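PDB 3CKY: 2-(hydroxymethyl)glutarate dehydrogenase from Eubacterium barkeri, which catalyses the NAD-dependent interconversion of 2-formylglutarate and (S)-2-hydroxymethylglutarate, a step in the fermentation of nicotinate. Local coordinates for residues Gln55-Ala58 against Ala59-Ile63; Ala142-Ala145 against Val146-Ile150. All coordinates share one frame; numbering follows the deposited sequence.

Contact 1. Residues Gln55-Ala58 against Ala59-Ile63; sequences QKVA and AASDI
Ser-61 folds its hydroxyl back toward the helix it has just left and donates a hydrogen bond to the carbonyl oxygen of Val-57, four residues earlier, with 2.8 Å between Ser-61 OG and Val-57 O. The serine's CB is directed toward the preceding turn, and its first torsion (chi1 -55°) sets OG anti to its own carbonyl carbon and beside its own N, so that hydroxyl and amide face the same acceptor. The hydroxyl approaches from above the carbonyl plane, 35° out of it. The amide adds a weak, bent bond, Ser-61 N to Val-57 O at 3.1 Å, and Ala-60 N contributes another weak one to the same oxygen. Val-57 O is therefore gripped mainly by the hydroxyl.

Val-57 also meets the hydroxyl with its side chain: CG1, anti to the backbone N (chi1 179°), lies 3.7 Å from Ser-61 OG, beside the carbonyl oxygen that accepts the bond, while the valine as a whole packs on Cys-51 and on Phe-33 of strand 29-33. Ala-58 faces Val-84 and Ala-87 of helix 84-87.

One turn back the helix is regular, Ala-59 N giving a nearly straight bond of 2.9 Å to Gln-55 O. Ala-60 N reaches Lys-56 O only weakly, at 3.3 Å. A water lies between two carbonyl oxygens at the helix end, 2.6 Å from Ala-58 O and 2.7 Å from Ser-61 O; it can donate to either, but has more acceptors in reach than protons.

Beyond Ser-61, the first residue to leave helical backbone angles, the chain enters strand 63-66, where Ile-63 pairs with Gly-8 of the probable NAD(+)-binding segment. This is the C-terminal end of a helix leading into a central parallel strand, as belongs to a Rossmann-type dinucleotide-binding domain.

Contact 2. Residues Ala142-Ala145 against Val146-Ile150; sequences ASEA and VFEKI
Ser-143 caps the start of helix 144-157: its OG accepts a hydrogen bond from Val-146 N at 3.1 Å. A first torsion of 72° places OG between the serine's own N and carbonyl carbon, which brings it round to the amide three residues on.

Backbone bonds then carry the helix forward. Phe-147 N donates to Ser-143 O at 3.0 Å, Glu-148 N to Glu-144 O at 3.1 Å and Lys-149 N to Ala-145 O at the same length.

Apolar contact is slight. Ala-142 CB meets Val-146 CG1 at 4.2 Å, and both side chains also rest on Val-120 of strand 118-125. The ring of Phe-147 leads away to stack with His-163 of strand 158-165.

Two acids meet on the exposed flank. Glu-144 is bent at chi2 (50°) and Glu-148 extends beyond CG, bringing Glu-144 OE2 to 2.8 Å from Glu-148 OE1, with the carboxylate planes 42° apart. The aliphatic part of Glu-144 shares in this, its CG lying 3.2 Å from Glu-148 OE1.

Two oxygens so close suggest that one of the acids is probably protonated and shares its proton, whereas two full charges would repel. Both acids sit in the first turns of the helix, where the positive end of the helix dipole would probably help to stabilise the remaining negative charge.

How the contacts relate
Contact 1 closes helix 54-60 and contact 2 opens helix 144-157, so they lie at opposite kinds of helix end, a C-terminus and an N-terminus, in the same NAD-binding domain; their centres lie about 19 Å apart. They meet through their last residues: Ile-63 CD1 packs against Ile-150 CG2 at 4.1 Å, and Ile-63 also touches Val-153, joining strand 63-66 to the helix of the beta-alpha-beta unit made by strands 136-141 and 158-165. Their relation to the cofactor differs. The side chain of Ser-61 comes, at its nearest atoms, to about 3 Å from Gly-8, within the segment thought to bind NAD(+), whereas contact 2 lies apart from the residues assigned to cofactor binding or catalysis.

Contact 1. Residues Gln55-Ala58 against Ala59-Ile63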
ATOM      1  N   GLN A  55      -4.546 -43.176  -7.639  1.00 69.98           N
ATOM      2  CA  GLN A  55      -4.084 -44.216  -6.722  1.00 69.73           C
ATOM      3  C   GLN A  55      -3.306 -45.313  -7.445  1.00 69.50           C
ATOM      4  O   GLN A  55      -2.255 -45.753  -6.969  1.00 69.42           O
ATOM      5  CB  GLN A  55      -5.269 -44.830  -5.985  1.00 69.73           C
ATOM      6  CG  GLN A  55      -5.978 -43.858  -5.070  1.00 69.90           C
ATOM      7  CD  GLN A  55      -6.918 -44.559  -4.116  1.00 69.66           C
ATOM      8  OE1 GLN A  55      -7.654 -45.466  -4.508  1.00 70.02           O
ATOM      9  NE2 GLN A  55      -6.892 -44.147  -2.855  1.00 68.96           N
ATOM     10  N   LYS A  56      -3.830 -45.747  -8.593  1.00 69.20           N
ATOM     11  CA  LYS A  56      -3.169 -46.754  -9.429  1.00 68.98           C
ATOM     12  C   LYS A  56      -1.752 -46.329  -9.799  1.00 68.74           C
ATOM     13  O   LYS A  56      -0.811 -47.112  -9.665  1.00 68.68           O
ATOM     14  CB  LYS A  56      -3.979 -47.009 -10.704  1.00 69.03           C
ATOM     15  CG  LYS A  56      -5.257 -47.817 -10.491  1.00 69.14           C
ATOM     16  CD  LYS A  56      -5.041 -49.306 -10.723  1.00 69.35           C
ATOM     17  CE  LYS A  56      -5.180 -49.691 -12.197  1.00 69.61           C
ATOM     18  NZ  LYS A  56      -4.125 -49.112 -13.077  1.00 69.43           N
ATOM     19  N   VAL A  57      -1.603 -45.085 -10.254  1.00 68.47           N
ATOM     20  CA  VAL A  57      -0.287 -44.541 -10.567  1.00 68.27           C
ATOM     21  C   VAL A  57       0.587 -44.551  -9.311  1.00 68.25           C
ATOM     22  O   VAL A  57       1.742 -44.982  -9.352  1.00 68.37           O
ATOM     23  CB  VAL A  57      -0.367 -43.096 -11.120  1.00 68.32           C
ATOM     24  CG1 VAL A  57       1.030 -42.552 -11.406  1.00 67.83           C
ATOM     25  CG2 VAL A  57      -1.229 -43.046 -12.376  1.00 68.05           C
ATOM     26  N   ALA A  58       0.018 -44.090  -8.197  1.00 68.00           N
ATOM     27  CA  ALA A  58       0.735 -44.005  -6.923  1.00 67.80           C
ATOM     28  C   ALA A  58       1.323 -45.348  -6.479  1.00 67.64           C
ATOM     29  O   ALA A  58       2.498 -45.430  -6.118  1.00 67.72           O
ATOM     30  CB  ALA A  58      -0.183 -43.449  -5.839  1.00 67.77           C
ATOM     31  N   ALA A  59       0.505 -46.396  -6.515  1.00 67.47           N
ATOM     32  CA  ALA A  59       0.926 -47.728  -6.072  1.00 67.30           C
ATOM     33  C   ALA A  59       2.059 -48.317  -6.916  1.00 67.19           C
ATOM     34  O   ALA A  59       2.915 -49.034  -6.394  1.00 67.14           O
ATOM     35  CB  ALA A  59      -0.263 -48.675  -6.062  1.00 67.27           C
ATOM     36  N   ALA A  60       2.065 -48.009  -8.212  1.00 67.15           N
ATOM     37  CA  ALA A  60       3.047 -48.577  -9.142  1.00 67.05           C
ATOM     38  C   ALA A  60       4.383 -47.822  -9.187  1.00 66.91           C
ATOM     39  O   ALA A  60       5.406 -48.403  -9.564  1.00 66.88           O
ATOM     40  CB  ALA A  60       2.450 -48.648 -10.545  1.00 67.06           C
ATOM     41  N   SER A  61       4.376 -46.548  -8.794  1.00 66.81           N
ATOM     42  CA  SER A  61       5.511 -45.650  -9.048  1.00 66.69           C
ATOM     43  C   SER A  61       6.458 -45.462  -7.859  1.00 66.51           C
ATOM     44  O   SER A  61       6.062 -45.594  -6.702  1.00 66.42           O
ATOM     45  CB  SER A  61       4.988 -44.287  -9.495  1.00 66.73           C
ATOM     46  OG  SER A  61       4.130 -44.427 -10.612  1.00 66.77           O
ATOM     47  N   ASP A  62       7.715 -45.160  -8.174  1.00 66.45           N
ATOM     48  CA  ASP A  62       8.735 -44.821  -7.181  1.00 66.49           C
ATOM     49  C   ASP A  62       8.878 -43.311  -7.065  1.00 66.50           C
ATOM     50  O   ASP A  62       9.077 -42.783  -5.976  1.00 66.64           O
ATOM     51  CB  ASP A  62      10.095 -45.400  -7.587  1.00 66.49           C
ATOM     52  CG  ASP A  62      10.047 -46.889  -7.863  1.00 66.47           C
ATOM     53  OD1 ASP A  62       9.146 -47.582  -7.334  1.00 66.10           O
ATOM     54  OD2 ASP A  62      10.923 -47.363  -8.613  1.00 66.84           O
ATOM     55  N   ILE A  63       8.816 -42.633  -8.207  1.00 66.36           N
ATOM     56  CA  ILE A  63       8.866 -41.180  -8.264  1.00 66.43           C
ATOM     57  C   ILE A  63       7.637 -40.688  -9.020  1.00 66.36           C
ATOM     58  O   ILE A  63       7.395 -41.094 -10.156  1.00 66.44           O
ATOM     59  CB  ILE A  63      10.145 -40.679  -8.965  1.00 66.44           C
ATOM     60  CG1 ILE A  63      11.389 -41.137  -8.190  1.00 66.50           C
ATOM     61  CG2 ILE A  63      10.116 -39.146  -9.105  1.00 66.24           C
ATOM     62  CD1 ILE A  63      12.701 -40.918  -8.933  1.00 66.54           C
TER
HETATM   63  O   HOH W   1       4.425 -46.477  -4.690  1.00 75.29           O

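Contact 2. Residues Ala142-Ala145 against Val146-Ile150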
ATOM      1  N   ALA A 142      14.624 -30.018  -0.890  1.00 62.79           N
ATOM      2  CA  ALA A 142      14.668 -31.390  -0.381  1.00 62.79           C
ATOM      3  C   ALA A 142      15.886 -31.617   0.497  1.00 62.83           C
ATOM      4  O   ALA A 142      16.752 -30.755   0.595  1.00 62.83           O
ATOM      5  CB  ALA A 142      14.666 -32.375  -1.546  1.00 62.58           C
ATOM      6  N   SER A 143      15.940 -32.780   1.141  1.00 63.13           N
ATOM      7  CA  SER A 143      17.153 -33.220   1.831  1.00 63.28           C
ATOM      8  C   SER A 143      18.217 -33.540   0.785  1.00 63.42           C
ATOM      9  O   SER A 143      17.906 -33.743  -0.389  1.00 63.34           O
ATOM     10  CB  SER A 143      16.879 -34.452   2.703  1.00 63.16           C
ATOM     11  OG  SER A 143      16.682 -35.606   1.909  1.00 63.01           O
ATOM     12  N   GLU A 144      19.472 -33.581   1.212  1.00 63.94           N
ATOM     13  CA  GLU A 144      20.563 -33.951   0.314  1.00 64.01           C
ATOM     14  C   GLU A 144      20.361 -35.358  -0.242  1.00 63.99           C
ATOM     15  O   GLU A 144      20.498 -35.578  -1.443  1.00 63.94           O
ATOM     16  CB  GLU A 144      21.913 -33.854   1.035  1.00 64.27           C
ATOM     17  CG  GLU A 144      23.126 -34.088   0.135  1.00 64.97           C
ATOM     18  CD  GLU A 144      23.096 -33.251  -1.137  1.00 67.27           C
ATOM     19  OE1 GLU A 144      22.822 -32.037  -1.053  1.00 68.11           O
ATOM     20  OE2 GLU A 144      23.340 -33.814  -2.225  1.00 68.83           O
ATOM     21  N   ALA A 145      20.016 -36.293   0.642  1.00 64.00           N
ATOM     22  CA  ALA A 145      19.787 -37.689   0.268  1.00 63.98           C
ATOM     23  C   ALA A 145      18.693 -37.829  -0.788  1.00 64.03           C
ATOM     24  O   ALA A 145      18.852 -38.571  -1.752  1.00 64.20           O
ATOM     25  CB  ALA A 145      19.429 -38.509   1.503  1.00 63.79           C
ATOM     26  N   VAL A 146      17.586 -37.115  -0.597  1.00 64.06           N
ATOM     27  CA  VAL A 146      16.450 -37.190  -1.510  1.00 64.11           C
ATOM     28  C   VAL A 146      16.751 -36.500  -2.849  1.00 64.31           C
ATOM     29  O   VAL A 146      16.295 -36.956  -3.902  1.00 64.23           O
ATOM     30  CB  VAL A 146      15.167 -36.582  -0.873  1.00 64.20           C
ATOM     31  CG1 VAL A 146      14.040 -36.486  -1.892  1.00 63.71           C
ATOM     32  CG2 VAL A 146      14.726 -37.410   0.334  1.00 63.70           C
ATOM     33  N   PHE A 147      17.510 -35.406  -2.816  1.00 64.37           N
ATOM     34  CA  PHE A 147      17.920 -34.743  -4.056  1.00 64.53           C
ATOM     35  C   PHE A 147      18.774 -35.662  -4.922  1.00 64.73           C
ATOM     36  O   PHE A 147      18.524 -35.774  -6.124  1.00 64.80           O
ATOM     37  CB  PHE A 147      18.684 -33.446  -3.789  1.00 64.36           C
ATOM     38  CG  PHE A 147      19.174 -32.775  -5.045  1.00 64.33           C
ATOM     39  CD1 PHE A 147      18.303 -32.034  -5.840  1.00 64.18           C
ATOM     40  CD2 PHE A 147      20.499 -32.900  -5.447  1.00 63.90           C
ATOM     41  CE1 PHE A 147      18.747 -31.418  -7.011  1.00 64.13           C
ATOM     42  CE2 PHE A 147      20.952 -32.282  -6.616  1.00 64.01           C
ATOM     43  CZ  PHE A 147      20.072 -31.536  -7.395  1.00 63.90           C
ATOM     44  N   GLU A 148      19.771 -36.311  -4.317  1.00 64.75           N
ATOM     45  CA  GLU A 148      20.632 -37.244  -5.047  1.00 65.01           C
ATOM     46  C   GLU A 148      19.810 -38.391  -5.629  1.00 65.10           C
ATOM     47  O   GLU A 148      20.050 -38.838  -6.749  1.00 65.28           O
ATOM     48  CB  GLU A 148      21.724 -37.810  -4.134  1.00 65.02           C
ATOM     49  CG  GLU A 148      22.764 -36.793  -3.700  1.00 65.15           C
ATOM     50  CD  GLU A 148      23.654 -37.302  -2.582  1.00 65.70           C
ATOM     51  OE1 GLU A 148      24.108 -36.467  -1.777  1.00 67.45           O
ATOM     52  OE2 GLU A 148      23.906 -38.530  -2.498  1.00 66.55           O
ATOM     53  N   LYS A 149      18.839 -38.857  -4.851  1.00 65.15           N
ATOM     54  CA  LYS A 149      17.929 -39.908  -5.276  1.00 65.06           C
ATOM     55  C   LYS A 149      17.224 -39.527  -6.581  1.00 65.09           C
ATOM     56  O   LYS A 149      17.257 -40.285  -7.543  1.00 65.34           O
ATOM     57  CB  LYS A 149      16.905 -40.179  -4.167  1.00 65.23           C
ATOM     58  CG  LYS A 149      16.183 -41.513  -4.255  1.00 65.41           C
ATOM     59  CD  LYS A 149      15.644 -41.929  -2.881  1.00 65.60           C
ATOM     60  CE  LYS A 149      14.955 -43.292  -2.926  1.00 66.16           C
ATOM     61  NZ  LYS A 149      14.648 -43.836  -1.565  1.00 66.10           N
ATOM     62  N   ILE A 150      16.625 -38.339  -6.627  1.00 65.00           N
ATOM     63  CA  ILE A 150      15.794 -37.952  -7.773  1.00 64.78           C
ATOM     64  C   ILE A 150      16.540 -37.228  -8.891  1.00 64.63           C
ATOM     65  O   ILE A 150      16.039 -37.159 -10.006  1.00 64.63           O
ATOM     66  CB  ILE A 150      14.557 -37.124  -7.334  1.00 64.78           C
ATOM     67  CG1 ILE A 150      14.961 -35.748  -6.786  1.00 64.66           C
ATOM     68  CG2 ILE A 150      13.747 -37.908  -6.297  1.00 64.52           C
ATOM     69  CD1 ILE A 150      13.780 -34.873  -6.448  1.00 64.62           C
TER